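Local coordinates for protein type I modular polyketide synthase (Streptomyces albus subsp. albus, PDB 6IYR) that probably selects a coenzyme A-linked extender unit and loads it onto the acyl carrier protein of its module during salinomycin synthesis, at residues A158-A163 and V198-A203; I41-S46 and T102-L107; R269-A274 and D300-A305; D381-L386 and Q408-A413; P133-Q138 and R314-D319. All blocks are in the same frame, centred on the assembly; numbering follows the deposited sequence.

Contact 1. Residues A158-A163 and V198-A203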
# COMPACT_ATOMS: atom_id res chain seq x y z
N ALA A 158 -13.39 -4.77 -11.68
CA ALA A 158 -14.49 -4.51 -12.63
C ALA A 158 -15.60 -3.72 -11.95
O ALA A 158 -16.23 -2.87 -12.58
CB ALA A 158 -15.07 -5.81 -13.20
N GLU A 159 -15.79 -3.96 -10.66
CA GLU A 159 -16.70 -3.11 -9.89
C GLU A 159 -16.18 -1.68 -9.80
O GLU A 159 -16.98 -0.73 -9.83
CB GLU A 159 -16.90 -3.67 -8.48
CG GLU A 159 -17.80 -4.90 -8.42
CD GLU A 159 -17.69 -5.66 -7.11
OE1 GLU A 159 -17.45 -5.04 -6.06
OE2 GLU A 159 -17.71 -6.89 -7.16
N CYS A 160 -14.85 -1.51 -9.65
CA CYS A 160 -14.29 -0.16 -9.57
C CYS A 160 -14.54 0.52 -10.89
O CYS A 160 -14.92 1.72 -10.94
CB CYS A 160 -12.81 -0.17 -9.19
SG CYS A 160 -12.54 -0.63 -7.49
N ALA A 161 -14.34 -0.21 -11.98
CA ALA A 161 -14.54 0.38 -13.31
C ALA A 161 -16.01 0.82 -13.51
O ALA A 161 -16.29 1.88 -14.08
CB ALA A 161 -14.14 -0.57 -14.41
N ASP A 162 -16.96 0.02 -13.01
CA ASP A 162 -18.38 0.43 -13.10
C ASP A 162 -18.64 1.68 -12.26
O ASP A 162 -19.34 2.59 -12.70
CB ASP A 162 -19.34 -0.68 -12.65
CG ASP A 162 -19.27 -1.91 -13.55
OD1 ASP A 162 -19.01 -1.80 -14.77
OD2 ASP A 162 -19.52 -3.01 -13.01
N ALA A 163 -18.04 1.73 -11.06
CA ALA A 163 -18.23 2.87 -10.19
C ALA A 163 -17.73 4.16 -10.83
O ALA A 163 -18.33 5.23 -10.64
CB ALA A 163 -17.57 2.61 -8.86
N VAL A 198 -6.93 0.39 -8.25
CA VAL A 198 -5.93 -0.63 -7.95
C VAL A 198 -5.82 -0.88 -6.47
O VAL A 198 -5.85 -2.03 -6.03
CB VAL A 198 -4.55 -0.27 -8.54
CG1 VAL A 198 -3.44 -1.18 -8.01
CG2 VAL A 198 -4.61 -0.29 -10.04
N MET A 199 -5.72 0.17 -5.69
CA MET A 199 -5.57 0.01 -4.25
C MET A 199 -6.82 -0.61 -3.59
O MET A 199 -6.71 -1.51 -2.71
CB MET A 199 -5.23 1.33 -3.59
CG MET A 199 -3.88 1.94 -4.00
SD MET A 199 -3.47 3.36 -2.94
CE MET A 199 -4.59 4.54 -3.69
N VAL A 200 -8.00 -0.17 -4.01
CA VAL A 200 -9.23 -0.78 -3.50
C VAL A 200 -9.24 -2.28 -3.85
O VAL A 200 -9.60 -3.10 -3.04
CB VAL A 200 -10.45 -0.07 -4.07
CG1 VAL A 200 -11.74 -0.83 -3.73
CG2 VAL A 200 -10.50 1.35 -3.50
N SER A 201 -8.72 -2.62 -5.01
CA SER A 201 -8.83 -3.98 -5.48
C SER A 201 -7.76 -4.88 -4.90
O SER A 201 -8.08 -5.99 -4.53
CB SER A 201 -8.90 -4.04 -6.98
OG SER A 201 -10.12 -3.41 -7.41
N LEU A 202 -6.57 -4.34 -4.66
CA LEU A 202 -5.53 -5.10 -3.98
C LEU A 202 -5.94 -5.41 -2.55
O LEU A 202 -5.59 -6.46 -2.00
CB LEU A 202 -4.21 -4.32 -3.99
CG LEU A 202 -3.53 -4.15 -5.36
CD1 LEU A 202 -2.25 -3.38 -5.16
CD2 LEU A 202 -3.21 -5.49 -6.00
N ALA A 203 -6.62 -4.47 -1.90
CA ALA A 203 -6.98 -4.65 -0.50
C ALA A 203 -7.94 -5.84 -0.32
O ALA A 203 -7.93 -6.52 0.69
CB ALA A 203 -7.60 -3.38 0.06
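Ser201 OG is hydrogen-bonded to the carbonyl O of Ala197 and lies 3.7 Å from the SG of Cys160 on the neighbouring helix. With chi1 at -66°, OG is anti to the carbonyl carbon of Ser201 and beside its backbone N, a rotamer from which a helical serine can reach the carbonyl O four residues back; a small hydroxyl can thus be buried here with its polar need already met inside its own helix. Cys160 is directed toward the second helix. Its sulfur also meets the CG1 branch of Val200, at 3.8 Å from SG, and is 4.0 Å from the CB of Val200. SG therefore packs against two consecutive residues of segment 198-203, and Cys160 accounts for about half of the 101 Å² buried. A single sulfur suits the place: it spans backbones whose CA atoms, Cys160 to Ser201, are 7.8 Å apart, and it packs well against both a methyl and a hydroxyl. Phe153, Arg156 and Leu157 of the first helix extend the packing round Ser201, while Leu235 and Ala225 cover Val200. This is plain helix-to-helix packing in the larger, alpha/beta-hydrolase-like part of the acyltransferase fold, where helix 151-164 lies against helix 188-208.

Contact 2. Residues I41-S46 and T102-L107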
# COMPACT_ATOMS: atom_id res chain seq x y z
N ILE A 41 3.46 -22.49 -6.05
CA ILE A 41 2.81 -23.09 -4.90
C ILE A 41 3.62 -22.87 -3.61
O ILE A 41 4.83 -23.04 -3.60
CB ILE A 41 2.59 -24.58 -5.16
CG1 ILE A 41 1.59 -24.77 -6.30
CG2 ILE A 41 2.04 -25.28 -3.93
CD1 ILE A 41 1.76 -26.10 -7.00
N PRO A 42 2.95 -22.48 -2.53
CA PRO A 42 3.64 -22.21 -1.28
C PRO A 42 3.71 -23.46 -0.42
O PRO A 42 2.69 -24.12 -0.24
CB PRO A 42 2.74 -21.16 -0.61
CG PRO A 42 1.38 -21.49 -1.09
CD PRO A 42 1.58 -21.93 -2.51
N TRP A 43 4.89 -23.75 0.14
CA TRP A 43 4.96 -24.71 1.21
C TRP A 43 5.36 -23.94 2.43
O TRP A 43 6.36 -23.20 2.39
CB TRP A 43 6.03 -25.77 0.93
CG TRP A 43 5.71 -26.75 -0.16
CD1 TRP A 43 4.62 -26.76 -0.97
CD2 TRP A 43 6.54 -27.85 -0.58
NE1 TRP A 43 4.72 -27.82 -1.88
CE2 TRP A 43 5.90 -28.48 -1.66
CE3 TRP A 43 7.76 -28.36 -0.13
CZ2 TRP A 43 6.45 -29.59 -2.30
CZ3 TRP A 43 8.33 -29.45 -0.79
CH2 TRP A 43 7.67 -30.04 -1.87
N THR A 44 4.64 -24.17 3.52
CA THR A 44 4.90 -23.47 4.75
C THR A 44 5.50 -24.41 5.77
O THR A 44 5.18 -25.58 5.82
CB THR A 44 3.61 -22.83 5.32
OG1 THR A 44 2.63 -23.83 5.59
CG2 THR A 44 3.03 -21.87 4.33
N VAL A 45 6.42 -23.91 6.56
CA VAL A 45 6.91 -24.65 7.67
C VAL A 45 7.10 -23.70 8.85
O VAL A 45 7.24 -22.49 8.65
CB VAL A 45 8.23 -25.33 7.27
CG1 VAL A 45 9.31 -24.29 7.03
CG2 VAL A 45 8.65 -26.33 8.33
N SER A 46 7.03 -24.22 10.08
CA SER A 46 7.37 -23.41 11.24
C SER A 46 8.01 -24.23 12.35
O SER A 46 7.84 -25.43 12.41
CB SER A 46 6.11 -22.77 11.79
OG SER A 46 5.10 -23.74 11.89
N THR A 102 15.74 -26.42 -4.68
CA THR A 102 16.62 -25.28 -4.63
C THR A 102 16.22 -24.34 -3.49
O THR A 102 17.08 -23.83 -2.78
CB THR A 102 16.55 -24.52 -5.95
OG1 THR A 102 16.89 -25.42 -7.01
CG2 THR A 102 17.48 -23.32 -5.95
N ALA A 103 14.93 -24.12 -3.32
CA ALA A 103 14.47 -23.18 -2.29
C ALA A 103 14.64 -23.76 -0.88
O ALA A 103 15.20 -23.10 -0.01
CB ALA A 103 13.01 -22.83 -2.54
N LEU A 104 14.34 -25.04 -0.69
CA LEU A 104 14.51 -25.65 0.62
C LEU A 104 15.97 -25.77 1.07
O LEU A 104 16.28 -25.74 2.25
CB LEU A 104 13.86 -27.01 0.67
CG LEU A 104 12.33 -26.98 0.63
CD1 LEU A 104 11.79 -28.32 0.19
CD2 LEU A 104 11.76 -26.59 1.97
N ASP A 105 16.87 -26.00 0.13
CA ASP A 105 18.25 -26.15 0.50
C ASP A 105 18.76 -24.78 0.96
O ASP A 105 19.53 -24.70 1.93
CB ASP A 105 19.06 -26.64 -0.70
CG ASP A 105 19.07 -28.18 -0.82
OD1 ASP A 105 18.56 -28.89 0.08
OD2 ASP A 105 19.64 -28.68 -1.80
N ALA A 106 18.33 -23.72 0.27
CA ALA A 106 18.70 -22.37 0.70
C ALA A 106 18.12 -22.05 2.07
O ALA A 106 18.81 -21.53 2.94
CB ALA A 106 18.28 -21.35 -0.33
N LEU A 107 16.86 -22.38 2.27
CA LEU A 107 16.23 -22.16 3.56
C LEU A 107 16.97 -22.91 4.65
O LEU A 107 17.20 -22.39 5.75
CB LEU A 107 14.74 -22.56 3.49
CG LEU A 107 13.91 -22.34 4.74
CD1 LEU A 107 13.91 -20.86 5.16
CD2 LEU A 107 12.50 -22.82 4.45
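Trp43 and Val45 on strand 41-47 face Leu104 and Leu107 on helix 97-108, one layer of an alpha/beta unit in which a three-stranded antiparallel sheet is covered by helices, as in the linker that precedes acyltransferase domains in modular synthases. The aromatic contact is made by the benzo end of the indole. Leu104 CD1 reaches Trp43 CZ3 at 3.8 Å and Trp43 CE3 at 4.0 Å, the two side chains crossing at about a right angle. The methyl comes to the ring obliquely. On the strand side, chi1 of -71° sets Trp43 CG beside its own backbone N, and the ring extends across the gap to the helix. The indole and the Leu104 side chain together bridge the 9.6 Å between Trp43 CA and Leu104 CA. The ring also stacks with Phe100 and packs on helix 72-79. Its one polar atom is provided for: NE1 is hydrogen-bonded to the carbonyl O of Pro72, so the large ring can be buried. The aliphatic contact is looser. Val45 and Leu107 are two residues and one helical turn further on, and both are buried. Branched side chains suffice there, with Val45 CG1 4.4 Å from Leu107 CD2.

Contact 3. Residues R269-A274 and D300-A305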
# COMPACT_ATOMS: atom_id res chain seq x y z
N ARG A 269 9.32 23.12 9.31
CA ARG A 269 8.33 24.15 9.48
C ARG A 269 9.01 25.49 9.72
O ARG A 269 8.64 26.51 9.13
CB ARG A 269 7.44 23.79 10.66
CG ARG A 269 5.98 23.69 10.34
CD ARG A 269 5.21 23.25 11.58
NE ARG A 269 4.22 22.21 11.30
CZ ARG A 269 4.31 20.95 11.70
NH1 ARG A 269 3.34 20.09 11.41
NH2 ARG A 269 5.37 20.52 12.39
N GLU A 270 10.00 25.49 10.59
CA GLU A 270 10.79 26.70 10.80
C GLU A 270 11.52 27.14 9.55
O GLU A 270 11.47 28.30 9.18
CB GLU A 270 11.79 26.50 11.92
CG GLU A 270 11.26 26.93 13.28
CD GLU A 270 12.24 26.66 14.41
OE1 GLU A 270 12.65 27.63 15.09
OE2 GLU A 270 12.62 25.48 14.60
N ARG A 271 12.22 26.23 8.91
CA ARG A 271 12.87 26.54 7.65
C ARG A 271 11.97 27.16 6.58
O ARG A 271 12.28 28.20 6.03
CB ARG A 271 13.54 25.29 7.12
CG ARG A 271 14.37 25.51 5.88
CD ARG A 271 14.83 24.19 5.33
NE ARG A 271 15.72 23.45 6.23
CZ ARG A 271 17.01 23.72 6.38
NH1 ARG A 271 17.76 22.97 7.16
NH2 ARG A 271 17.57 24.74 5.76
N ILE A 272 10.83 26.55 6.27
CA ILE A 272 9.99 27.06 5.18
C ILE A 272 9.21 28.34 5.54
O ILE A 272 8.59 28.99 4.69
CB ILE A 272 8.99 26.02 4.69
CG1 ILE A 272 7.91 25.78 5.74
CG2 ILE A 272 9.73 24.75 4.33
CD1 ILE A 272 6.77 24.95 5.20
N SER A 273 9.28 28.70 6.82
CA SER A 273 8.49 29.81 7.34
C SER A 273 8.76 31.13 6.59
O SER A 273 7.85 31.89 6.25
CB SER A 273 8.86 30.02 8.82
OG SER A 273 8.04 31.05 9.33
N ALA A 274 10.02 31.32 6.26
CA ALA A 274 10.54 32.42 5.46
C ALA A 274 9.84 32.62 4.12
O ALA A 274 9.67 33.73 3.69
CB ALA A 274 12.03 32.22 5.23
N ASP A 300 12.96 25.32 -5.73
CA ASP A 300 14.40 25.35 -6.07
C ASP A 300 15.24 25.97 -4.94
O ASP A 300 16.35 25.52 -4.65
CB ASP A 300 14.65 26.15 -7.37
CG ASP A 300 14.13 25.44 -8.63
OD1 ASP A 300 14.04 24.21 -8.62
OD2 ASP A 300 13.74 26.12 -9.59
N GLU A 301 14.79 27.10 -4.40
CA GLU A 301 15.58 27.76 -3.37
C GLU A 301 15.52 27.05 -2.03
O GLU A 301 16.52 26.96 -1.32
CB GLU A 301 15.22 29.24 -3.22
CG GLU A 301 13.83 29.55 -3.66
CD GLU A 301 13.59 31.01 -3.98
OE1 GLU A 301 12.71 31.57 -3.31
OE2 GLU A 301 14.12 31.53 -5.00
N LEU A 302 14.43 26.32 -1.79
CA LEU A 302 14.38 25.43 -0.62
C LEU A 302 15.43 24.31 -0.69
O LEU A 302 16.20 24.08 0.26
CB LEU A 302 12.97 24.80 -0.48
CG LEU A 302 12.92 23.72 0.63
CD1 LEU A 302 13.13 24.41 1.96
CD2 LEU A 302 11.58 23.01 0.60
N MET A 303 15.52 23.67 -1.85
CA MET A 303 16.52 22.62 -2.02
C MET A 303 17.97 23.12 -1.86
O MET A 303 18.78 22.51 -1.18
CB MET A 303 16.35 21.95 -3.38
CG MET A 303 15.13 21.05 -3.47
SD MET A 303 14.86 20.37 -5.12
CE MET A 303 16.43 19.54 -5.40
N ALA A 304 18.26 24.27 -2.43
CA ALA A 304 19.58 24.86 -2.29
C ALA A 304 19.88 25.17 -0.81
O ALA A 304 20.94 24.82 -0.28
CB ALA A 304 19.64 26.14 -3.13
N ALA A 305 18.89 25.73 -0.11
CA ALA A 305 19.06 25.99 1.30
C ALA A 305 19.32 24.71 2.10
O ALA A 305 20.21 24.67 2.96
CB ALA A 305 17.85 26.75 1.82
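Arg271 and Leu302 have equal shares, 50 Å² each, of the surface buried between helices 265-273 and 296-308, and Ala305 adds 28 Å². Arg271 meets Leu302 with the aliphatic part of its chain: CD lies 3.8 Å from Leu302 CD1, the side chains crossing at about a right angle. CG is anti to the backbone N (chi1 -174°) and the chain stays extended as far as CD, then bends at chi3 (-64°). The bend carries the guanidinium on to the second helix near Ala305, whose O is 3.8 Å from Arg271 NH2, a long and oblique approach. The stronger partners of the guanidinium are carboxylates: NH1 forms a salt bridge with Glu263 and NH2 one with Asp309. An arginine suits this border position because its methylenes can cover a leucine while its charged end reaches acids at the margin. Ala305, with a single methyl, leaves room for it.

Leu302 CD1 also touches Ile272 CG2, at 4.2 Å, and this pair closes the buried side of the contact. The short helical segments run at 126° to each other, with axes 11.3 Å apart at closest. Their arrangement is that of a ferredoxin-like subdomain: both helices lie on the mixed sheet, against its antiparallel strands, Ile272 resting on Leu279 and Val292, and Leu302 on Val292 and Val259.

Contact 4. Residues D381-L386 and Q408-A413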
# COMPACT_ATOMS: atom_id res chain seq x y z
N ASP A 381 2.19 10.69 12.55
CA ASP A 381 1.36 10.77 13.72
C ASP A 381 0.42 9.59 13.81
O ASP A 381 0.27 9.00 14.84
CB ASP A 381 0.52 12.01 13.58
CG ASP A 381 0.59 12.87 14.76
OD1 ASP A 381 1.15 13.96 14.63
OD2 ASP A 381 0.08 12.44 15.81
N ALA A 382 -0.19 9.25 12.69
CA ALA A 382 -1.10 8.14 12.65
C ALA A 382 -0.37 6.84 12.94
O ALA A 382 -0.84 6.03 13.71
CB ALA A 382 -1.75 8.06 11.30
N VAL A 383 0.82 6.68 12.37
CA VAL A 383 1.58 5.48 12.60
C VAL A 383 1.95 5.34 14.07
O VAL A 383 1.85 4.27 14.63
CB VAL A 383 2.83 5.41 11.71
CG1 VAL A 383 3.70 4.24 12.12
CG2 VAL A 383 2.44 5.29 10.25
N ARG A 384 2.35 6.44 14.68
CA ARG A 384 2.71 6.44 16.08
C ARG A 384 1.51 6.05 16.93
O ARG A 384 1.63 5.31 17.86
CB ARG A 384 3.27 7.78 16.50
CG ARG A 384 4.72 7.98 16.09
CD ARG A 384 5.25 9.34 16.50
NE ARG A 384 6.63 9.51 16.10
CZ ARG A 384 7.66 9.23 16.87
NH1 ARG A 384 8.89 9.40 16.44
NH2 ARG A 384 7.45 8.77 18.09
N THR A 385 0.34 6.56 16.58
CA THR A 385 -0.88 6.22 17.28
C THR A 385 -1.12 4.72 17.22
O THR A 385 -1.40 4.09 18.25
CB THR A 385 -2.04 6.97 16.65
OG1 THR A 385 -1.90 8.34 17.01
CG2 THR A 385 -3.39 6.48 17.13
N LEU A 386 -0.95 4.12 16.04
CA LEU A 386 -1.23 2.70 15.88
C LEU A 386 -0.21 1.81 16.59
O LEU A 386 -0.56 0.81 17.23
CB LEU A 386 -1.36 2.32 14.41
CG LEU A 386 -2.53 3.05 13.78
CD1 LEU A 386 -2.58 2.93 12.28
CD2 LEU A 386 -3.84 2.51 14.32
N GLN A 408 8.83 2.35 8.35
CA GLN A 408 9.98 1.68 8.96
C GLN A 408 10.81 2.65 9.79
O GLN A 408 11.25 2.32 10.90
CB GLN A 408 10.87 1.07 7.87
CG GLN A 408 12.00 0.21 8.43
CD GLN A 408 11.48 -1.02 9.17
OE1 GLN A 408 11.56 -1.10 10.40
NE2 GLN A 408 10.85 -1.91 8.44
N GLU A 409 10.92 3.89 9.30
CA GLU A 409 11.64 4.92 10.04
C GLU A 409 10.94 5.25 11.36
O GLU A 409 11.59 5.50 12.38
CB GLU A 409 11.77 6.18 9.15
CG GLU A 409 12.54 7.34 9.76
CD GLU A 409 12.68 8.53 8.80
OE1 GLU A 409 11.81 9.43 8.77
OE2 GLU A 409 13.71 8.60 8.11
N THR A 410 9.61 5.28 11.37
CA THR A 410 8.96 5.57 12.64
C THR A 410 8.94 4.37 13.60
O THR A 410 9.16 4.55 14.80
CB THR A 410 7.59 6.25 12.54
OG1 THR A 410 6.57 5.45 13.14
CG2 THR A 410 7.26 6.65 11.17
N ILE A 411 8.75 3.17 13.06
CA ILE A 411 8.93 1.93 13.84
C ILE A 411 10.29 1.94 14.50
O ILE A 411 10.40 1.66 15.69
CB ILE A 411 8.85 0.67 12.93
CG1 ILE A 411 7.45 0.51 12.40
CG2 ILE A 411 9.30 -0.59 13.67
CD1 ILE A 411 7.25 -0.64 11.45
N ASP A 412 11.33 2.24 13.73
CA ASP A 412 12.68 2.20 14.28
C ASP A 412 12.86 3.23 15.38
O ASP A 412 13.59 3.00 16.33
CB ASP A 412 13.75 2.43 13.20
CG ASP A 412 13.89 1.25 12.24
OD1 ASP A 412 13.26 0.21 12.50
OD2 ASP A 412 14.49 1.40 11.15
N ALA A 413 12.30 4.42 15.22
CA ALA A 413 12.57 5.45 16.19
C ALA A 413 11.77 5.16 17.45
O ALA A 413 12.14 5.55 18.54
CB ALA A 413 12.22 6.81 15.64
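Val383 CG1 lies only 3.3 Å from Thr410 OG1, the closest approach between the two segments. The methyl is anti to the backbone N of Val383 (chi1 172°) and is directed across at the hydroxyl. Thr410 has an unusual chi1 of 120°, almost eclipsed, and OG1 is buried with no hydrogen-bond partner in the model; the placing of this hydroxyl is therefore somewhat doubtful, though threonine is compact enough for so near a neighbour. Beside it runs Arg384, whose CG is 4.3 Å from Thr410 OG1. Its NH1 passes on to the CB of Ala413, also at 4.3 Å, so the long chain covers the solvent-facing border of the contact and a small alanine leaves it space. Next outward, Glu380 holds Arg384 through a salt bridge to NE. In the same helix the O of Asp381 takes bonds from Thr385 N and Thr385 OG1 (3.1 Å), which come to opposite faces of the carbonyl plane. The segments run at 48° with axes 10.0 Å apart. Helix 404-414 makes the beta-alpha-beta crossover between parallel strands 393-396 and 419-421, resting Ile411 on Thr420, while helix 379-388 packs on Leu351 of strand 350-351 and Pro287 covers Thr410.

Contact 5. Residues P133-Q138 and R314-D319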
# COMPACT_ATOMS: atom_id res chain seq x y z
N PRO A 133 -1.32 4.56 -0.01
CA PRO A 133 -0.56 5.77 -0.33
C PRO A 133 -1.28 6.64 -1.32
O PRO A 133 -2.33 6.25 -1.86
CB PRO A 133 0.74 5.24 -0.97
CG PRO A 133 0.64 3.78 -0.97
CD PRO A 133 -0.79 3.38 -0.71
N GLY A 134 -0.64 7.77 -1.62
CA GLY A 134 -1.10 8.67 -2.67
C GLY A 134 -0.34 8.43 -3.97
O GLY A 134 -0.17 7.31 -4.44
N GLN A 135 0.27 9.48 -4.46
CA GLN A 135 0.91 9.46 -5.76
C GLN A 135 2.23 8.70 -5.68
O GLN A 135 2.78 8.46 -4.59
CB GLN A 135 1.19 10.91 -6.19
CG GLN A 135 2.29 11.55 -5.36
CD GLN A 135 3.68 11.31 -5.96
OE1 GLN A 135 3.86 11.27 -7.18
NE2 GLN A 135 4.64 11.11 -5.09
N GLY A 136 2.75 8.34 -6.86
CA GLY A 136 4.11 7.78 -6.98
C GLY A 136 4.14 6.26 -7.19
O GLY A 136 5.17 5.70 -7.48
N SER A 137 3.04 5.55 -6.94
CA SER A 137 3.10 4.08 -7.04
C SER A 137 2.73 3.51 -8.43
O SER A 137 2.82 2.29 -8.64
CB SER A 137 2.30 3.39 -5.89
OG SER A 137 1.05 4.01 -5.58
N GLN A 138 2.48 4.37 -9.42
CA GLN A 138 1.97 3.89 -10.70
C GLN A 138 3.05 3.29 -11.62
O GLN A 138 4.15 3.76 -11.64
CB GLN A 138 1.21 4.99 -11.45
CG GLN A 138 2.09 6.00 -12.15
CD GLN A 138 2.69 6.97 -11.17
OE1 GLN A 138 2.27 7.07 -10.01
NE2 GLN A 138 3.72 7.65 -11.60
N ARG A 314 15.00 16.41 -2.32
CA ARG A 314 14.84 15.91 -3.71
C ARG A 314 13.47 16.22 -4.25
O ARG A 314 12.46 16.21 -3.53
CB ARG A 314 15.07 14.39 -3.81
CG ARG A 314 16.47 13.95 -3.37
CD ARG A 314 17.54 14.28 -4.43
NE ARG A 314 18.72 14.94 -3.86
CZ ARG A 314 19.88 14.34 -3.61
NH1 ARG A 314 20.87 15.02 -3.05
NH2 ARG A 314 20.09 13.08 -3.95
N ARG A 315 13.49 16.61 -5.51
CA ARG A 315 12.33 17.03 -6.25
C ARG A 315 11.47 15.81 -6.54
O ARG A 315 11.98 14.82 -6.97
CB ARG A 315 12.85 17.65 -7.55
CG ARG A 315 11.80 18.33 -8.40
CD ARG A 315 11.16 19.45 -7.61
NE ARG A 315 11.53 20.77 -8.12
CZ ARG A 315 10.66 21.62 -8.65
NH1 ARG A 315 11.02 22.85 -9.00
NH2 ARG A 315 9.39 21.24 -8.77
N ILE A 316 10.20 15.79 -6.15
CA ILE A 316 9.35 14.63 -6.46
C ILE A 316 8.75 14.86 -7.84
O ILE A 316 8.48 16.01 -8.20
CB ILE A 316 8.19 14.52 -5.45
CG1 ILE A 316 8.73 14.09 -4.09
CG2 ILE A 316 7.12 13.55 -5.94
CD1 ILE A 316 7.75 14.37 -2.97
N ASN A 317 8.51 13.80 -8.62
CA ASN A 317 7.91 13.95 -9.96
C ASN A 317 6.39 14.13 -9.93
O ASN A 317 5.64 13.17 -10.09
CB ASN A 317 8.26 12.79 -10.89
CG ASN A 317 8.06 13.15 -12.34
OD1 ASN A 317 6.96 13.51 -12.75
ND2 ASN A 317 9.14 13.22 -13.09
N VAL A 318 5.96 15.34 -9.59
CA VAL A 318 4.55 15.74 -9.70
C VAL A 318 4.62 17.18 -10.11
O VAL A 318 5.61 17.85 -9.84
CB VAL A 318 3.80 15.70 -8.35
CG1 VAL A 318 3.53 14.28 -7.92
CG2 VAL A 318 4.58 16.44 -7.27
N ASP A 319 3.56 17.70 -10.72
CA ASP A 319 3.63 19.09 -11.12
C ASP A 319 2.51 19.89 -10.52
O ASP A 319 2.10 20.90 -11.09
CB ASP A 319 3.61 19.21 -12.65
CG ASP A 319 2.36 18.60 -13.24
OD1 ASP A 319 1.40 18.35 -12.46
OD2 ASP A 319 2.28 18.51 -14.48
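Gln135 lays its amide against two branched side chains of segment 314-319. The amide carries OE1 to Val318 and NE2 to Ile316. It crosses Val318 at about a right angle, with OE1 just 3.1 Å from Val318 CG1 and CD 3.6 Å from the same methyl. Towards Ile316 the crossing is oblique, NE2 standing 3.6 Å from Ile316 CG2. These are packing contacts: both methyls lie on one face of the amide, and Gln135 buries 60 of the 112 Å². Its chain reaches them folded rather than stretched, since chi1 is 71° and chi2 89°, which bends the amide back from the line of the chain.

The two methyl-bearing residues present themselves together because Asn317 between them is the centre of an inverse gamma turn, closed by Val318 N to Ile316 O at 3.0 Å. On the other segment Gly136 follows with a positive phi of 103°, where a beta carbon would be jammed against the carbonyl O of Gln135; glycine alone fits comfortably. Gly136 N also makes a weak bond to Gln138 OE1.

A phosphate ion, probably from the crystallisation liquor, lies about 4 Å from the Gln135 side chain, and the probable nucleophile elbow containing Ser220 is near without touching. The loop leaves strand 129-132 of the parallel sheet with the GQGSQ sequence familiar beside the active site of acyltransferases. Segment 314-319 leaves strand 313-316, at the edge of the ferredoxin-like sheet, where Ile316 and Val318 rest on Met258 of strand 257-261. The contact thus joins the two subdomains.

In the fold
Contact 2 comes first along the chain and stands apart in the linker-like unit, its centre 51 Å from that of contact 3. The other four lie within the acyltransferase range. Contact 5 closes a loop of the chain that encloses contacts 1 and 3, and it touches both: Met199 of contact 1 packs on Pro133, and Asp300 of contact 3 pairs weakly with Arg315. It thus stands between the hydrolase-like part, holding contact 1, and the ferredoxin-like part, holding contact 3, at centre distances of 21 and 20 Å. Contact 4 follows last, about 7 Å from contact 3 at nearest atoms. The active-site cleft probably lies where these two parts meet.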